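Local coordinates for intracellular protein transport protein USO1 (Saccharomyces cerevisiae S288c, PDB 6LSU) that is required for protein transport from the endoplasmic reticulum to the Golgi complex, as a dimeric tether with a globular head and a coiled-coil tail, at residues 207-219 / 252-264. Sequence-based numbering, arbitrary orientation.
Sequences RDEAILLLMAVVN and VVNDCLSLINNIL
With CG anti to the backbone N (chi1 172°), Leu259 reaches over to helix 207-218, while Ile211 turns CG1 anti to its carbonyl carbon (chi1 -56°) and drops CD1 between Val252 and Cys256. Knobs go into holes from both helices. Leu259 sits among Ile211, Leu214, Met215 and Val218, its CD2 lying 3.8 Å from Leu214 CB. Ile211 fills the hole made by Val252, Asp255, Cys256 and Leu259, with CD1 3.6 Å from Cys256 SG and CG2 3.6 Å from Asp255 CB. Met215 is the third knob; its CG rests on Leu259 CB at 3.7 Å, and its SD lies beside Ser258 CB. Segments 207-218 and 252-264 run nearly parallel, at 22°, with their axes 9.3 Å apart at closest approach, joining ARM repeats 3 and 4 in the armadillo superhelix of the globular head. At the N-terminal end of the pair, Arg207 meets Asp208 OD1 in its guanidinium plane with both NE and NH2, each 3.0 Å away, and also pairs with Glu244. With an alanine at Asp208 both bonds go, and the guanidinium, held then by Glu244, is likely to turn more freely while a gap opens beside the Val252 methyls. One water donates to Asp208 O and to Asp255 OD1, which also bridges to Arg111. Farther along, Val218 CG2 packs 3.7 Å from Asn262 CB, and the Asn262 amide gives ND2 to Asn114 O.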
loop_
_atom_site.group_PDB
_atom_site.type_symbol
_atom_site.label_atom_id
_atom_site.label_comp_id
_atom_site.label_asym_id
_atom_site.label_seq_id
_atom_site.Cartn_x
_atom_site.Cartn_y
_atom_site.Cartn_z
ATOM N N ARG A 207 -23.810 -17.654 8.702
ATOM C CA ARG A 207 -22.713 -17.673 7.709
ATOM C C ARG A 207 -21.934 -16.352 7.834
ATOM O O ARG A 207 -20.743 -16.413 8.107
ATOM C CB ARG A 207 -23.296 -17.895 6.316
ATOM C CG ARG A 207 -22.256 -17.896 5.210
ATOM C CD ARG A 207 -22.901 -17.590 3.879
ATOM N NE ARG A 207 -23.347 -16.215 3.763
ATOM C CZ ARG A 207 -23.866 -15.691 2.649
ATOM N NH1 ARG A 207 -23.970 -16.446 1.565
ATOM N NH2 ARG A 207 -24.248 -14.422 2.582
ATOM N N ASP A 208 -22.633 -15.222 7.774
ATOM C CA ASP A 208 -22.067 -13.844 7.797
ATOM C C ASP A 208 -21.314 -13.632 9.113
ATOM O O ASP A 208 -20.075 -13.289 9.073
ATOM C CB ASP A 208 -23.178 -12.820 7.575
ATOM C CG ASP A 208 -23.839 -12.866 6.195
ATOM O OD1 ASP A 208 -23.445 -13.668 5.333
ATOM O OD2 ASP A 208 -24.756 -12.050 5.997
ATOM N N GLU A 209 -21.988 -13.906 10.248
ATOM C CA GLU A 209 -21.331 -13.738 11.576
ATOM C C GLU A 209 -20.078 -14.610 11.698
ATOM O O GLU A 209 -19.089 -14.148 12.304
ATOM C CB GLU A 209 -22.247 -14.061 12.737
ATOM C CG GLU A 209 -21.951 -13.175 13.921
ATOM C CD GLU A 209 -22.147 -11.703 13.592
ATOM O OE1 GLU A 209 -21.505 -10.843 14.244
ATOM O OE2 GLU A 209 -22.970 -11.433 12.694
ATOM N N ALA A 210 -20.078 -15.799 11.110
ATOM C CA ALA A 210 -18.984 -16.776 11.250
ATOM C C ALA A 210 -17.731 -16.285 10.511
ATOM O O ALA A 210 -16.649 -16.724 10.890
ATOM C CB ALA A 210 -19.436 -18.139 10.745
ATOM N N ILE A 211 -17.871 -15.510 9.422
ATOM C CA ILE A 211 -16.718 -14.882 8.692
ATOM C C ILE A 211 -15.981 -13.925 9.622
ATOM O O ILE A 211 -14.753 -14.004 9.676
ATOM C CB ILE A 211 -17.201 -14.159 7.417
ATOM C CG1 ILE A 211 -17.982 -15.113 6.514
ATOM C CG2 ILE A 211 -15.988 -13.574 6.667
ATOM C CD1 ILE A 211 -18.662 -14.448 5.373
ATOM N N LEU A 212 -16.720 -13.107 10.392
ATOM C CA LEU A 212 -16.210 -12.156 11.403
ATOM C C LEU A 212 -15.464 -12.920 12.499
ATOM O O LEU A 212 -14.373 -12.448 12.847
ATOM C CB LEU A 212 -17.367 -11.326 11.953
ATOM C CG LEU A 212 -18.000 -10.399 10.919
ATOM C CD1 LEU A 212 -19.117 -9.574 11.497
ATOM C CD2 LEU A 212 -16.934 -9.481 10.329
ATOM N N LEU A 213 -15.999 -14.035 13.014
ATOM C CA LEU A 213 -15.379 -14.740 14.171
ATOM C C LEU A 213 -14.122 -15.402 13.599
ATOM O O LEU A 213 -13.015 -15.362 14.224
ATOM C CB LEU A 213 -16.374 -15.722 14.799
ATOM C CG LEU A 213 -15.811 -16.653 15.877
ATOM C CD1 LEU A 213 -15.277 -15.866 17.050
ATOM C CD2 LEU A 213 -16.840 -17.676 16.383
ATOM N N LEU A 214 -14.245 -15.939 12.388
ATOM C CA LEU A 214 -13.054 -16.549 11.764
ATOM C C LEU A 214 -11.968 -15.477 11.595
ATOM O O LEU A 214 -10.799 -15.775 11.864
ATOM C CB LEU A 214 -13.501 -17.180 10.453
ATOM C CG LEU A 214 -14.144 -18.548 10.633
ATOM C CD1 LEU A 214 -14.928 -18.944 9.397
ATOM C CD2 LEU A 214 -13.073 -19.593 10.941
ATOM N N MET A 215 -12.332 -14.255 11.174
ATOM C CA MET A 215 -11.338 -13.166 11.049
ATOM C C MET A 215 -10.613 -12.985 12.386
ATOM O O MET A 215 -9.373 -12.867 12.354
ATOM C CB MET A 215 -11.991 -11.834 10.682
ATOM C CG MET A 215 -12.289 -11.662 9.206
ATOM S SD MET A 215 -13.332 -10.202 8.954
ATOM C CE MET A 215 -12.218 -9.037 9.736
ATOM N N ALA A 216 -11.345 -12.895 13.487
ATOM C CA ALA A 216 -10.853 -12.663 14.863
ATOM C C ALA A 216 -9.913 -13.763 15.282
ATOM O O ALA A 216 -8.914 -13.477 15.889
ATOM C CB ALA A 216 -11.994 -12.629 15.837
ATOM N N VAL A 217 -10.242 -14.993 14.969
ATOM C CA VAL A 217 -9.535 -16.159 15.539
ATOM C C VAL A 217 -8.211 -16.379 14.766
ATOM O O VAL A 217 -7.158 -16.619 15.449
ATOM C CB VAL A 217 -10.470 -17.381 15.565
ATOM C CG1 VAL A 217 -9.700 -18.663 15.662
ATOM C CG2 VAL A 217 -11.441 -17.270 16.722
ATOM N N VAL A 218 -8.229 -16.303 13.426
ATOM C CA VAL A 218 -7.010 -16.534 12.585
ATOM C C VAL A 218 -6.046 -15.339 12.676
ATOM O O VAL A 218 -4.890 -15.541 12.395
ATOM C CB VAL A 218 -7.307 -16.801 11.094
ATOM C CG1 VAL A 218 -8.436 -17.782 10.866
ATOM C CG2 VAL A 218 -7.591 -15.522 10.337
ATOM N N ASN A 219 -6.512 -14.132 13.027
ATOM C CA ASN A 219 -5.675 -12.904 13.130
ATOM C C ASN A 219 -4.494 -13.135 14.084
ATOM O O ASN A 219 -4.750 -13.552 15.231
ATOM C CB ASN A 219 -6.506 -11.710 13.616
ATOM C CG ASN A 219 -5.757 -10.404 13.494
ATOM O OD1 ASN A 219 -5.545 -9.933 12.373
ATOM N ND2 ASN A 219 -5.301 -9.879 14.624
ATOM N N VAL A 252 -20.128 -8.172 3.410
ATOM C CA VAL A 252 -19.849 -9.634 3.504
ATOM C C VAL A 252 -18.649 -9.971 2.605
ATOM O O VAL A 252 -17.758 -10.701 3.075
ATOM C CB VAL A 252 -21.082 -10.495 3.186
ATOM C CG1 VAL A 252 -20.740 -11.971 3.227
ATOM C CG2 VAL A 252 -22.188 -10.215 4.181
ATOM N N VAL A 253 -18.595 -9.413 1.389
ATOM C CA VAL A 253 -17.423 -9.580 0.479
ATOM C C VAL A 253 -16.170 -8.965 1.091
ATOM O O VAL A 253 -15.129 -9.587 0.989
ATOM C CB VAL A 253 -17.715 -9.011 -0.912
ATOM C CG1 VAL A 253 -16.482 -8.992 -1.771
ATOM C CG2 VAL A 253 -18.811 -9.821 -1.555
ATOM N N ASN A 254 -16.288 -7.796 1.712
ATOM C CA ASN A 254 -15.163 -7.132 2.427
ATOM C C ASN A 254 -14.661 -8.085 3.526
ATOM O O ASN A 254 -13.431 -8.335 3.616
ATOM C CB ASN A 254 -15.623 -5.814 3.037
ATOM C CG ASN A 254 -14.499 -4.831 3.243
ATOM O OD1 ASN A 254 -14.740 -3.652 3.338
ATOM N ND2 ASN A 254 -13.282 -5.282 3.286
ATOM N N ASP A 255 -15.590 -8.646 4.303
ATOM C CA ASP A 255 -15.263 -9.660 5.355
ATOM C C ASP A 255 -14.581 -10.865 4.684
ATOM O O ASP A 255 -13.454 -11.170 5.044
ATOM C CB ASP A 255 -16.486 -10.044 6.176
ATOM C CG ASP A 255 -17.278 -8.854 6.743
ATOM O OD1 ASP A 255 -18.495 -8.997 6.876
ATOM O OD2 ASP A 255 -16.691 -7.784 7.056
ATOM N N CYS A 256 -15.196 -11.456 3.662
ATOM C CA CYS A 256 -14.625 -12.632 2.959
ATOM C C CYS A 256 -13.211 -12.309 2.510
ATOM O O CYS A 256 -12.277 -13.087 2.936
ATOM C CB CYS A 256 -15.477 -13.043 1.771
ATOM S SG CYS A 256 -16.996 -13.864 2.289
ATOM N N LEU A 257 -13.026 -11.185 1.794
ATOM C CA LEU A 257 -11.672 -10.791 1.319
ATOM C C LEU A 257 -10.745 -10.573 2.532
ATOM O O LEU A 257 -9.599 -11.013 2.505
ATOM C CB LEU A 257 -11.769 -9.563 0.400
ATOM C CG LEU A 257 -12.572 -9.778 -0.884
ATOM C CD1 LEU A 257 -13.070 -8.457 -1.431
ATOM C CD2 LEU A 257 -11.749 -10.534 -1.906
ATOM N N SER A 258 -11.240 -9.910 3.563
ATOM C CA SER A 258 -10.462 -9.532 4.765
ATOM C C SER A 258 -9.981 -10.820 5.449
ATOM O O SER A 258 -8.826 -10.888 5.937
ATOM C CB SER A 258 -11.300 -8.719 5.676
ATOM O OG SER A 258 -10.559 -7.619 6.139
ATOM N N LEU A 259 -10.859 -11.828 5.487
ATOM C CA LEU A 259 -10.512 -13.139 6.073
ATOM C C LEU A 259 -9.489 -13.844 5.161
ATOM O O LEU A 259 -8.440 -14.308 5.676
ATOM C CB LEU A 259 -11.787 -13.967 6.306
ATOM C CG LEU A 259 -11.530 -15.402 6.731
ATOM C CD1 LEU A 259 -10.680 -15.426 7.998
ATOM C CD2 LEU A 259 -12.835 -16.165 6.899
ATOM N N ILE A 260 -9.703 -13.874 3.844
ATOM C CA ILE A 260 -8.660 -14.431 2.933
ATOM C C ILE A 260 -7.335 -13.729 3.217
ATOM O O ILE A 260 -6.295 -14.410 3.180
ATOM C CB ILE A 260 -9.052 -14.312 1.455
ATOM C CG1 ILE A 260 -10.334 -15.045 1.126
ATOM C CG2 ILE A 260 -7.910 -14.825 0.574
ATOM C CD1 ILE A 260 -10.638 -15.052 -0.392
ATOM N N ASN A 261 -7.364 -12.430 3.474
ATOM C CA ASN A 261 -6.137 -11.647 3.706
ATOM C C ASN A 261 -5.469 -12.154 4.981
ATOM O O ASN A 261 -4.270 -12.410 4.923
ATOM C CB ASN A 261 -6.443 -10.140 3.718
ATOM C CG ASN A 261 -5.197 -9.299 3.855
ATOM O OD1 ASN A 261 -4.553 -9.325 4.913
ATOM N ND2 ASN A 261 -4.855 -8.590 2.793
ATOM N N ASN A 262 -6.199 -12.272 6.082
ATOM C CA ASN A 262 -5.639 -12.654 7.402
ATOM C C ASN A 262 -5.133 -14.107 7.364
ATOM O O ASN A 262 -4.177 -14.415 8.118
ATOM C CB ASN A 262 -6.662 -12.487 8.526
ATOM C CG ASN A 262 -6.949 -11.048 8.899
ATOM O OD1 ASN A 262 -6.109 -10.165 8.757
ATOM N ND2 ASN A 262 -8.129 -10.805 9.418
ATOM N N ILE A 263 -5.718 -14.992 6.533
ATOM C CA ILE A 263 -5.234 -16.400 6.441
ATOM C C ILE A 263 -3.894 -16.466 5.675
ATOM O O ILE A 263 -3.171 -17.490 5.902
ATOM C CB ILE A 263 -6.309 -17.286 5.782
ATOM C CG1 ILE A 263 -7.580 -17.384 6.616
ATOM C CG2 ILE A 263 -5.768 -18.660 5.434
ATOM C CD1 ILE A 263 -8.793 -17.749 5.802
ATOM N N LEU A 264 -3.581 -15.486 4.784
ATOM C CA LEU A 264 -2.360 -15.489 3.903
ATOM C C LEU A 264 -1.230 -14.610 4.447
ATOM O O LEU A 264 -0.068 -14.946 4.247
ATOM C CB LEU A 264 -2.709 -15.021 2.484
ATOM C CG LEU A 264 -3.769 -15.851 1.762
ATOM C CD1 LEU A 264 -3.947 -15.386 0.351
ATOM C CD2 LEU A 264 -3.396 -17.316 1.779
HETATM O O HOH W 1 -20.291 -10.727 7.415
#